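Local coordinates for protein glucose-6-phosphate isomerase (PDB 1ZZG) that probably catalyses the reversible isomerisation of glucose 6-phosphate to fructose 6-phosphate, a step of glycolysis and gluconeogenesis, at residues F261-L264 with H265-L269; S370-A373 with V374-M378; L381-Q384 with T385-G389. All blocks are in the same frame, centred on the assembly; numbering follows the deposited sequence.

Contact 1: residues F261-L264 with H265-L269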
ATOM      1  N   PHE A 261       1.784  -9.706   4.029  1.00 18.29           N
ATOM      2  CA  PHE A 261       0.760 -10.651   4.470  1.00 19.60           C
ATOM      3  C   PHE A 261      -0.257 -10.939   3.374  1.00 19.87           C
ATOM      4  O   PHE A 261      -0.725 -12.075   3.221  1.00 20.37           O
ATOM      5  CB  PHE A 261       0.017 -10.134   5.702  1.00 20.40           C
ATOM      6  CG  PHE A 261      -1.116 -11.031   6.123  1.00 22.12           C
ATOM      7  CD1 PHE A 261      -0.857 -12.287   6.675  1.00 21.50           C
ATOM      8  CD2 PHE A 261      -2.436 -10.664   5.885  1.00 21.40           C
ATOM      9  CE1 PHE A 261      -1.899 -13.166   6.976  1.00 24.03           C
ATOM     10  CE2 PHE A 261      -3.484 -11.533   6.179  1.00 24.80           C
ATOM     11  CZ  PHE A 261      -3.214 -12.789   6.726  1.00 23.65           C
ATOM     12  N   VAL A 262      -0.614  -9.906   2.616  1.00 20.92           N
ATOM     13  CA  VAL A 262      -1.571 -10.076   1.533  1.00 21.95           C
ATOM     14  C   VAL A 262      -1.077 -11.126   0.529  1.00 21.91           C
ATOM     15  O   VAL A 262      -1.854 -11.981   0.102  1.00 21.05           O
ATOM     16  CB  VAL A 262      -1.858  -8.726   0.831  1.00 20.75           C
ATOM     17  CG1 VAL A 262      -2.711  -8.948  -0.408  1.00 22.40           C
ATOM     18  CG2 VAL A 262      -2.599  -7.802   1.790  1.00 19.51           C
ATOM     19  N   GLN A 263       0.201 -11.077   0.151  1.00 22.86           N
ATOM     20  CA  GLN A 263       0.717 -12.089  -0.769  1.00 22.75           C
ATOM     21  C   GLN A 263       0.717 -13.448  -0.080  1.00 22.43           C
ATOM     22  O   GLN A 263       0.336 -14.456  -0.673  1.00 22.74           O
ATOM     23  CB  GLN A 263       2.153 -11.803  -1.229  1.00 25.00           C
ATOM     24  CG  GLN A 263       2.768 -13.046  -1.882  1.00 25.99           C
ATOM     25  CD  GLN A 263       4.152 -12.841  -2.461  1.00 31.52           C
ATOM     26  OE1 GLN A 263       4.961 -12.098  -1.919  1.00 34.62           O
ATOM     27  NE2 GLN A 263       4.440 -13.531  -3.562  1.00 31.61           N
ATOM     28  N   LEU A 264       1.180 -13.479   1.165  1.00 22.78           N
ATOM     29  CA  LEU A 264       1.227 -14.732   1.911  1.00 21.83           C
ATOM     30  C   LEU A 264      -0.153 -15.384   1.963  1.00 22.32           C
ATOM     31  O   LEU A 264      -0.313 -16.562   1.645  1.00 21.89           O
ATOM     32  CB  LEU A 264       1.713 -14.488   3.340  1.00 22.57           C
ATOM     33  CG  LEU A 264       1.655 -15.733   4.238  1.00 23.57           C
ATOM     34  CD1 LEU A 264       2.651 -16.775   3.728  1.00 22.44           C
ATOM     35  CD2 LEU A 264       1.956 -15.364   5.679  1.00 21.49           C
ATOM     36  N   HIS A 265      -1.149 -14.604   2.369  1.00 23.22           N
ATOM     37  CA  HIS A 265      -2.513 -15.108   2.497  1.00 22.16           C
ATOM     38  C   HIS A 265      -3.183 -15.454   1.163  1.00 22.02           C
ATOM     39  O   HIS A 265      -3.621 -16.589   0.952  1.00 21.61           O
ATOM     40  CB  HIS A 265      -3.368 -14.082   3.245  1.00 21.91           C
ATOM     41  CG  HIS A 265      -4.773 -14.533   3.487  1.00 23.75           C
ATOM     42  ND1 HIS A 265      -5.112 -15.398   4.505  1.00 24.38           N
ATOM     43  CD2 HIS A 265      -5.923 -14.258   2.825  1.00 22.52           C
ATOM     44  CE1 HIS A 265      -6.413 -15.636   4.461  1.00 24.83           C
ATOM     45  NE2 HIS A 265      -6.928 -14.955   3.451  1.00 22.82           N
ATOM     46  N   ASP A 266      -3.262 -14.465   0.278  1.00 21.51           N
ATOM     47  CA  ASP A 266      -3.885 -14.610  -1.040  1.00 22.85           C
ATOM     48  C   ASP A 266      -3.297 -15.712  -1.921  1.00 22.51           C
ATOM     49  O   ASP A 266      -4.011 -16.588  -2.387  1.00 22.94           O
ATOM     50  CB  ASP A 266      -3.784 -13.288  -1.810  1.00 21.46           C
ATOM     51  CG  ASP A 266      -4.801 -12.255  -1.362  1.00 23.31           C
ATOM     52  OD1 ASP A 266      -5.395 -12.408  -0.273  1.00 22.67           O
ATOM     53  OD2 ASP A 266      -4.994 -11.270  -2.113  1.00 25.23           O
ATOM     54  N   GLU A 267      -1.992 -15.646  -2.166  1.00 22.35           N
ATOM     55  CA  GLU A 267      -1.336 -16.622  -3.023  1.00 22.98           C
ATOM     56  C   GLU A 267      -1.340 -18.039  -2.461  1.00 23.96           C
ATOM     57  O   GLU A 267      -1.380 -19.008  -3.218  1.00 22.84           O
ATOM     58  CB  GLU A 267       0.099 -16.174  -3.312  1.00 26.28           C
ATOM     59  CG  GLU A 267       0.550 -16.485  -4.721  1.00 29.68           C
ATOM     60  CD  GLU A 267       1.827 -15.763  -5.108  1.00 30.70           C
ATOM     61  OE1 GLU A 267       1.817 -15.064  -6.143  1.00 30.65           O
ATOM     62  OE2 GLU A 267       2.839 -15.896  -4.387  1.00 26.86           O
ATOM     63  N   SER A 268      -1.305 -18.164  -1.137  1.00 23.24           N
ATOM     64  CA  SER A 268      -1.295 -19.480  -0.508  1.00 24.21           C
ATOM     65  C   SER A 268      -2.666 -20.156  -0.463  1.00 24.42           C
ATOM     66  O   SER A 268      -2.797 -21.332  -0.809  1.00 24.15           O
ATOM     67  CB  SER A 268      -0.757 -19.390   0.927  1.00 23.20           C
ATOM     68  OG  SER A 268       0.597 -18.972   0.964  1.00 25.09           O
ATOM     69  N   LEU A 269      -3.684 -19.403  -0.053  1.00 24.01           N
ATOM     70  CA  LEU A 269      -5.024 -19.952   0.108  1.00 24.21           C
ATOM     71  C   LEU A 269      -6.062 -19.687  -0.993  1.00 25.54           C
ATOM     72  O   LEU A 269      -7.156 -20.260  -0.960  1.00 26.82           O
ATOM     73  CB  LEU A 269      -5.557 -19.504   1.474  1.00 23.45           C
ATOM     74  CG  LEU A 269      -4.553 -19.809   2.601  1.00 23.28           C
ATOM     75  CD1 LEU A 269      -5.002 -19.186   3.922  1.00 23.69           C
ATOM     76  CD2 LEU A 269      -4.397 -21.322   2.737  1.00 22.94           C
TER
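The C-terminal turns of helix 257-269, in the SIS-type fold of this isomerase, bring the predicted proton donor Glu267 beside Gln263, one turn earlier. The two side chains run side by side and point the same way. Gln263 NE2 donates to Glu267 OE2 at 3.0 Å, with an N-H...O angle of 156°. The amide nitrogen meets OE2 from above the carboxylate plane, and the amide and carboxylate planes stand 67° apart. Gln263 reaches this place because CG lies anti to its backbone N (chi1 165°) and the chain stays extended beyond it. Arg187 makes a salt bridge to the same OE2, so this oxygen has two partners. With an alanine at Gln263, OE2 would lose its amide donor and the carboxylate is likely to turn more freely.

On another side of the helix, His265 CB sits over one face of the Phe261 ring, 3.7 Å from CZ, in a CH-pi contact. The two rings are slid apart and barely overlap. His265 NE2 is hydrogen-bonded to Thr281, and Asp266 OD1 to the backbone N of Ala283, so both side chains tie the helix to strand 278-287. Val262 CG1 lies against Asp266 OD2 at 3.7 Å.

Ser268 OG donates to Leu264 O at 2.7 Å, in the plane of that carbonyl. The backbone bond from Ser268 N to the same oxygen is weak at 3.4 Å, so the hydroxyl is the closer donor. Ser268 OG also bonds Arg187 NE. Ala294 of the second subunit packs on Asp266 and Glu267, and His293 of that subunit on Gln263, which places the site at the subunit interface. Arg187 grips both Glu267 and Ser268, while Gln263 supplies a neutral donor. The two bonds to OE2 are likely to limit how the Glu267 carboxylate turns.

Contact 2: residues S370-A373 with V374-M378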
ATOM      1  N   SER A 370      10.049  -4.657  17.155  1.00 26.59           N
ATOM      2  CA  SER A 370      11.453  -5.053  17.182  1.00 26.49           C
ATOM      3  C   SER A 370      11.670  -6.287  16.310  1.00 25.55           C
ATOM      4  O   SER A 370      10.719  -7.005  15.989  1.00 24.22           O
ATOM      5  CB  SER A 370      11.874  -5.378  18.616  1.00 27.47           C
ATOM      6  OG  SER A 370      11.085  -6.429  19.156  1.00 26.20           O
ATOM      7  N   PRO A 371      12.926  -6.545  15.905  1.00 24.21           N
ATOM      8  CA  PRO A 371      13.206  -7.716  15.072  1.00 24.57           C
ATOM      9  C   PRO A 371      12.635  -8.984  15.722  1.00 24.21           C
ATOM     10  O   PRO A 371      12.005  -9.811  15.061  1.00 24.72           O
ATOM     11  CB  PRO A 371      14.734  -7.731  15.012  1.00 25.17           C
ATOM     12  CG  PRO A 371      15.084  -6.261  15.077  1.00 24.66           C
ATOM     13  CD  PRO A 371      14.153  -5.770  16.163  1.00 24.20           C
ATOM     14  N   TYR A 372      12.848  -9.113  17.028  1.00 23.82           N
ATOM     15  CA  TYR A 372      12.372 -10.265  17.796  1.00 24.14           C
ATOM     16  C   TYR A 372      10.854 -10.418  17.682  1.00 24.03           C
ATOM     17  O   TYR A 372      10.351 -11.471  17.273  1.00 22.66           O
ATOM     18  CB  TYR A 372      12.779 -10.104  19.264  1.00 23.67           C
ATOM     19  CG  TYR A 372      12.380 -11.246  20.183  1.00 27.66           C
ATOM     20  CD1 TYR A 372      13.118 -12.431  20.227  1.00 28.95           C
ATOM     21  CD2 TYR A 372      11.275 -11.129  21.027  1.00 27.56           C
ATOM     22  CE1 TYR A 372      12.767 -13.468  21.096  1.00 28.63           C
ATOM     23  CE2 TYR A 372      10.914 -12.161  21.897  1.00 29.99           C
ATOM     24  CZ  TYR A 372      11.663 -13.322  21.926  1.00 30.37           C
ATOM     25  OH  TYR A 372      11.306 -14.333  22.793  1.00 34.42           O
ATOM     26  N   ALA A 373      10.125  -9.358  18.023  1.00 23.90           N
ATOM     27  CA  ALA A 373       8.666  -9.381  17.967  1.00 23.89           C
ATOM     28  C   ALA A 373       8.102  -9.540  16.549  1.00 23.66           C
ATOM     29  O   ALA A 373       7.118 -10.249  16.342  1.00 25.90           O
ATOM     30  CB  ALA A 373       8.097  -8.104  18.612  1.00 24.44           C
ATOM     31  N   VAL A 374       8.716  -8.877  15.577  1.00 24.02           N
ATOM     32  CA  VAL A 374       8.238  -8.955  14.201  1.00 22.66           C
ATOM     33  C   VAL A 374       8.597 -10.304  13.571  1.00 21.61           C
ATOM     34  O   VAL A 374       7.812 -10.859  12.804  1.00 21.03           O
ATOM     35  CB  VAL A 374       8.792  -7.777  13.360  1.00 21.49           C
ATOM     36  CG1 VAL A 374       8.396  -7.936  11.893  1.00 21.62           C
ATOM     37  CG2 VAL A 374       8.242  -6.450  13.921  1.00 22.57           C
ATOM     38  N   GLY A 375       9.775 -10.831  13.907  1.00 19.55           N
ATOM     39  CA  GLY A 375      10.171 -12.131  13.391  1.00 18.44           C
ATOM     40  C   GLY A 375       9.182 -13.163  13.908  1.00 19.52           C
ATOM     41  O   GLY A 375       8.811 -14.115  13.216  1.00 17.36           O
ATOM     42  N   TRP A 376       8.758 -12.964  15.150  1.00 19.53           N
ATOM     43  CA  TRP A 376       7.789 -13.840  15.782  1.00 20.58           C
ATOM     44  C   TRP A 376       6.467 -13.720  15.010  1.00 20.76           C
ATOM     45  O   TRP A 376       5.893 -14.722  14.588  1.00 20.55           O
ATOM     46  CB  TRP A 376       7.589 -13.419  17.246  1.00 21.77           C
ATOM     47  CG  TRP A 376       6.767 -14.384  18.070  1.00 23.49           C
ATOM     48  CD1 TRP A 376       5.665 -15.088  17.663  1.00 24.34           C
ATOM     49  CD2 TRP A 376       6.958 -14.705  19.456  1.00 25.54           C
ATOM     50  NE1 TRP A 376       5.160 -15.828  18.710  1.00 24.08           N
ATOM     51  CE2 TRP A 376       5.936 -15.612  19.821  1.00 24.96           C
ATOM     52  CE3 TRP A 376       7.897 -14.316  20.425  1.00 26.23           C
ATOM     53  CZ2 TRP A 376       5.821 -16.133  21.117  1.00 26.28           C
ATOM     54  CZ3 TRP A 376       7.783 -14.839  21.717  1.00 27.97           C
ATOM     55  CH2 TRP A 376       6.751 -15.739  22.045  1.00 28.04           C
ATOM     56  N   LEU A 377       5.999 -12.489  14.806  1.00 20.76           N
ATOM     57  CA  LEU A 377       4.742 -12.266  14.088  1.00 19.61           C
ATOM     58  C   LEU A 377       4.733 -12.859  12.677  1.00 19.30           C
ATOM     59  O   LEU A 377       3.800 -13.562  12.292  1.00 19.28           O
ATOM     60  CB  LEU A 377       4.426 -10.766  14.015  1.00 21.31           C
ATOM     61  CG  LEU A 377       3.177 -10.375  13.213  1.00 20.47           C
ATOM     62  CD1 LEU A 377       1.956 -11.121  13.748  1.00 22.34           C
ATOM     63  CD2 LEU A 377       2.965  -8.870  13.295  1.00 22.27           C
ATOM     64  N   MET A 378       5.771 -12.579  11.902  1.00 18.62           N
ATOM     65  CA  MET A 378       5.851 -13.104  10.544  1.00 19.90           C
ATOM     66  C   MET A 378       5.853 -14.633  10.494  1.00 19.08           C
ATOM     67  O   MET A 378       5.135 -15.234   9.692  1.00 18.58           O
ATOM     68  CB  MET A 378       7.095 -12.548   9.844  1.00 20.68           C
ATOM     69  CG  MET A 378       7.004 -11.051   9.563  1.00 19.77           C
ATOM     70  SD  MET A 378       8.487 -10.361   8.775  1.00 23.06           S
ATOM     71  CE  MET A 378       8.262 -10.948   7.089  1.00 18.07           C
TER
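Tyr372 and Trp376 sit one turn apart on the first turns of helix 371-391, which begins at the N-cap Ser370, and their rings form an offset edge-to-face pair. The side chains run alongside each other and point the same way. The edge of the indole is turned toward the face of the phenol, with the planes at 82°. The centroids of the Tyr372 ring and the Trp376 six-membered ring are 5.9 Å apart. Tyr372 CE2 meets the indole edge in its plane, 4.0 Å from Trp376 CE3. Tyr372 OH also lies near the plane of the indole, 3.7 Å from Trp376 CZ3. Both residues carry CG anti to the backbone N (chi1 -179° for Tyr372), which sends the two rings out on the same side of the helix. There both side chains pack on Lys215 of helix 206-221, and Trp376 also touches Ala216 and Thr219.

The other flanks of this helix start face different neighbours. Val374 packs on Phe88 of helix 79-88, as does Pro371. Leu377 touches Leu257, at the start of helix 257-269. The contact thus joins three helices round the beginning of a fourth, away from the annotated active-site residues.

Backbone bonds hold the turn together. Val374 N donates to Ser370 O at 2.8 Å, and Val374 CG2 lies 3.3 Å from the same oxygen. Gly375 N donates to Pro371 O at 2.7 Å.

The OG of the N-cap residue Ser370 has a second bond, to Glu368. The capping bond itself runs from Ala373 N to Ser370 OG at 3.3 Å, with an N-H...O angle of 165°.

Contact 3: residues L381-Q384 with T385-G389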
ATOM      1  N   LEU A 381       2.419 -15.979  11.315  1.00 20.29           N
ATOM      2  CA  LEU A 381       1.482 -15.892  10.203  1.00 17.47           C
ATOM      3  C   LEU A 381       1.738 -16.959   9.151  1.00 18.51           C
ATOM      4  O   LEU A 381       0.800 -17.459   8.526  1.00 19.18           O
ATOM      5  CB  LEU A 381       1.529 -14.494   9.583  1.00 17.36           C
ATOM      6  CG  LEU A 381       0.980 -13.433  10.549  1.00 18.26           C
ATOM      7  CD1 LEU A 381       1.284 -12.037  10.036  1.00 17.54           C
ATOM      8  CD2 LEU A 381      -0.524 -13.632  10.722  1.00 17.75           C
ATOM      9  N   MET A 382       3.003 -17.316   8.951  1.00 18.44           N
ATOM     10  CA  MET A 382       3.308 -18.353   7.982  1.00 20.28           C
ATOM     11  C   MET A 382       2.731 -19.678   8.486  1.00 20.13           C
ATOM     12  O   MET A 382       2.191 -20.452   7.699  1.00 20.57           O
ATOM     13  CB  MET A 382       4.820 -18.443   7.741  1.00 18.87           C
ATOM     14  CG  MET A 382       5.334 -17.279   6.895  1.00 21.14           C
ATOM     15  SD  MET A 382       7.085 -17.366   6.402  1.00 24.07           S
ATOM     16  CE  MET A 382       7.858 -16.440   7.735  1.00 20.97           C
ATOM     17  N   TRP A 383       2.828 -19.929   9.793  1.00 20.52           N
ATOM     18  CA  TRP A 383       2.271 -21.154  10.369  1.00 21.19           C
ATOM     19  C   TRP A 383       0.752 -21.116  10.239  1.00 21.30           C
ATOM     20  O   TRP A 383       0.126 -22.099   9.843  1.00 20.98           O
ATOM     21  CB  TRP A 383       2.636 -21.292  11.847  1.00 21.40           C
ATOM     22  CG  TRP A 383       3.965 -21.909  12.089  1.00 21.56           C
ATOM     23  CD1 TRP A 383       5.119 -21.265  12.426  1.00 23.11           C
ATOM     24  CD2 TRP A 383       4.282 -23.307  12.039  1.00 22.71           C
ATOM     25  NE1 TRP A 383       6.140 -22.177  12.597  1.00 24.55           N
ATOM     26  CE2 TRP A 383       5.652 -23.437  12.365  1.00 23.00           C
ATOM     27  CE3 TRP A 383       3.539 -24.465  11.754  1.00 21.33           C
ATOM     28  CZ2 TRP A 383       6.299 -24.677  12.415  1.00 22.87           C
ATOM     29  CZ3 TRP A 383       4.186 -25.704  11.805  1.00 20.11           C
ATOM     30  CH2 TRP A 383       5.551 -25.795  12.132  1.00 19.79           C
ATOM     31  N   GLN A 384       0.169 -19.978  10.598  1.00 20.33           N
ATOM     32  CA  GLN A 384      -1.275 -19.793  10.501  1.00 21.85           C
ATOM     33  C   GLN A 384      -1.723 -20.170   9.103  1.00 21.98           C
ATOM     34  O   GLN A 384      -2.674 -20.922   8.924  1.00 21.20           O
ATOM     35  CB  GLN A 384      -1.636 -18.332  10.764  1.00 23.40           C
ATOM     36  CG  GLN A 384      -3.032 -17.934  10.315  1.00 22.09           C
ATOM     37  CD  GLN A 384      -3.298 -16.459  10.534  1.00 24.00           C
ATOM     38  OE1 GLN A 384      -3.343 -15.990  11.669  1.00 25.23           O
ATOM     39  NE2 GLN A 384      -3.467 -15.714   9.442  1.00 22.77           N
ATOM     40  N   THR A 385      -1.017 -19.638   8.111  1.00 21.76           N
ATOM     41  CA  THR A 385      -1.333 -19.899   6.717  1.00 21.24           C
ATOM     42  C   THR A 385      -1.169 -21.374   6.339  1.00 21.94           C
ATOM     43  O   THR A 385      -2.019 -21.938   5.642  1.00 23.07           O
ATOM     44  CB  THR A 385      -0.459 -19.022   5.800  1.00 22.36           C
ATOM     45  OG1 THR A 385      -0.665 -17.640   6.132  1.00 21.95           O
ATOM     46  CG2 THR A 385      -0.819 -19.251   4.341  1.00 21.19           C
ATOM     47  N   ALA A 386      -0.088 -22.002   6.795  1.00 21.58           N
ATOM     48  CA  ALA A 386       0.129 -23.416   6.485  1.00 21.67           C
ATOM     49  C   ALA A 386      -0.973 -24.270   7.126  1.00 21.39           C
ATOM     50  O   ALA A 386      -1.481 -25.202   6.502  1.00 22.09           O
ATOM     51  CB  ALA A 386       1.515 -23.867   6.970  1.00 21.65           C
ATOM     52  N   PHE A 387      -1.345 -23.956   8.365  1.00 20.71           N
ATOM     53  CA  PHE A 387      -2.411 -24.707   9.032  1.00 22.54           C
ATOM     54  C   PHE A 387      -3.715 -24.565   8.241  1.00 23.18           C
ATOM     55  O   PHE A 387      -4.455 -25.540   8.051  1.00 21.47           O
ATOM     56  CB  PHE A 387      -2.630 -24.211  10.474  1.00 21.95           C
ATOM     57  CG  PHE A 387      -1.527 -24.596  11.439  1.00 22.75           C
ATOM     58  CD1 PHE A 387      -0.972 -25.876  11.417  1.00 22.45           C
ATOM     59  CD2 PHE A 387      -1.073 -23.688  12.397  1.00 21.86           C
ATOM     60  CE1 PHE A 387       0.022 -26.251  12.337  1.00 20.61           C
ATOM     61  CE2 PHE A 387      -0.083 -24.048  13.320  1.00 21.96           C
ATOM     62  CZ  PHE A 387       0.465 -25.334  13.289  1.00 22.02           C
ATOM     63  N   LEU A 388      -4.001 -23.345   7.788  1.00 22.99           N
ATOM     64  CA  LEU A 388      -5.203 -23.096   6.999  1.00 23.62           C
ATOM     65  C   LEU A 388      -5.174 -23.888   5.692  1.00 23.99           C
ATOM     66  O   LEU A 388      -6.219 -24.269   5.158  1.00 25.66           O
ATOM     67  CB  LEU A 388      -5.347 -21.599   6.705  1.00 22.33           C
ATOM     68  CG  LEU A 388      -5.911 -20.793   7.874  1.00 24.24           C
ATOM     69  CD1 LEU A 388      -5.838 -19.294   7.587  1.00 24.92           C
ATOM     70  CD2 LEU A 388      -7.349 -21.237   8.111  1.00 23.16           C
ATOM     71  N   GLY A 389      -3.978 -24.140   5.173  1.00 24.18           N
ATOM     72  CA  GLY A 389      -3.873 -24.914   3.946  1.00 23.79           C
ATOM     73  C   GLY A 389      -4.460 -26.299   4.166  1.00 25.76           C
ATOM     74  O   GLY A 389      -5.082 -26.878   3.269  1.00 26.30           O
TER
HETATM   75  O   HOH W   1      -3.460 -16.560   6.718  1.00 26.24           O
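Trp383 and Phe387 both place CG anti to their carbonyl carbon (chi1 -85° and -72°), and this brings the indole and the phenyl ring together one turn apart. The side chains meet at a slant, with the ring planes 36° apart. Trp383 CE3 touches Phe387 CZ at 3.5 Å. Nearer the ring's attachment, Phe387 CD2 lies 3.2 Å from Trp383 O. Beyond this pair, Trp383 NE1 bonds Asn217, and the indole meets Trp43 edge-to-face. Phe387 packs on Leu30 of helix 20-32.

Thr385 turns its hydroxyl back toward the preceding turn. Its OG1 donates to Leu381 O at 2.8 Å. Thr385 N bonds the same oxygen at 2.9 Å. The two donors reach it from opposite faces of the carbonyl plane, so this oxygen is gripped twice.

A water links Thr385 to the extended Gln384 side chain. It accepts from Gln384 NE2 at 2.9 Å and donates to Thr385 OG1 at 3.1 Å. Thr385 OG1 thus gives its proton to Leu381 O and takes one from the water. The other end of the amide, Gln384 OE1, bonds Thr232 of helix 228-238. Both ends of this buried amide therefore have partners, which should fix its rotation. Gln384 CG also lies alongside Leu388 CD1 at 4.1 Å.

The hydroxyl-to-carbonyl bond of Thr385 is characteristic of serine and threonine inside helices. Here it belongs to the buried helix 371-391, packed among helices 20-32, 228-238 and 257-269 in the SIS-type fold.

How the contacts relate
Contacts 2 and 3 lie on the same helix, 371-391, near its start and further along, with centres 16 Å apart. Contact 1 lies on helix 257-269, which packs against it. Contacts 1 and 3 touch, their centres 10 Å apart: Ser268 CB meets Thr385 CG2 at 3.4 Å, and Leu269 CD1 meets Leu388 CB at 3.7 Å. Contacts 1 and 2 do not touch; their nearest atoms are about 5 Å apart. Contact 1 holds the predicted proton donor Glu267, whose side chain is about 8 Å from that of Lys406, also predicted to be in the active site. The Thr385 side chain in contact 3 is likewise about 8 Å from that of Glu267.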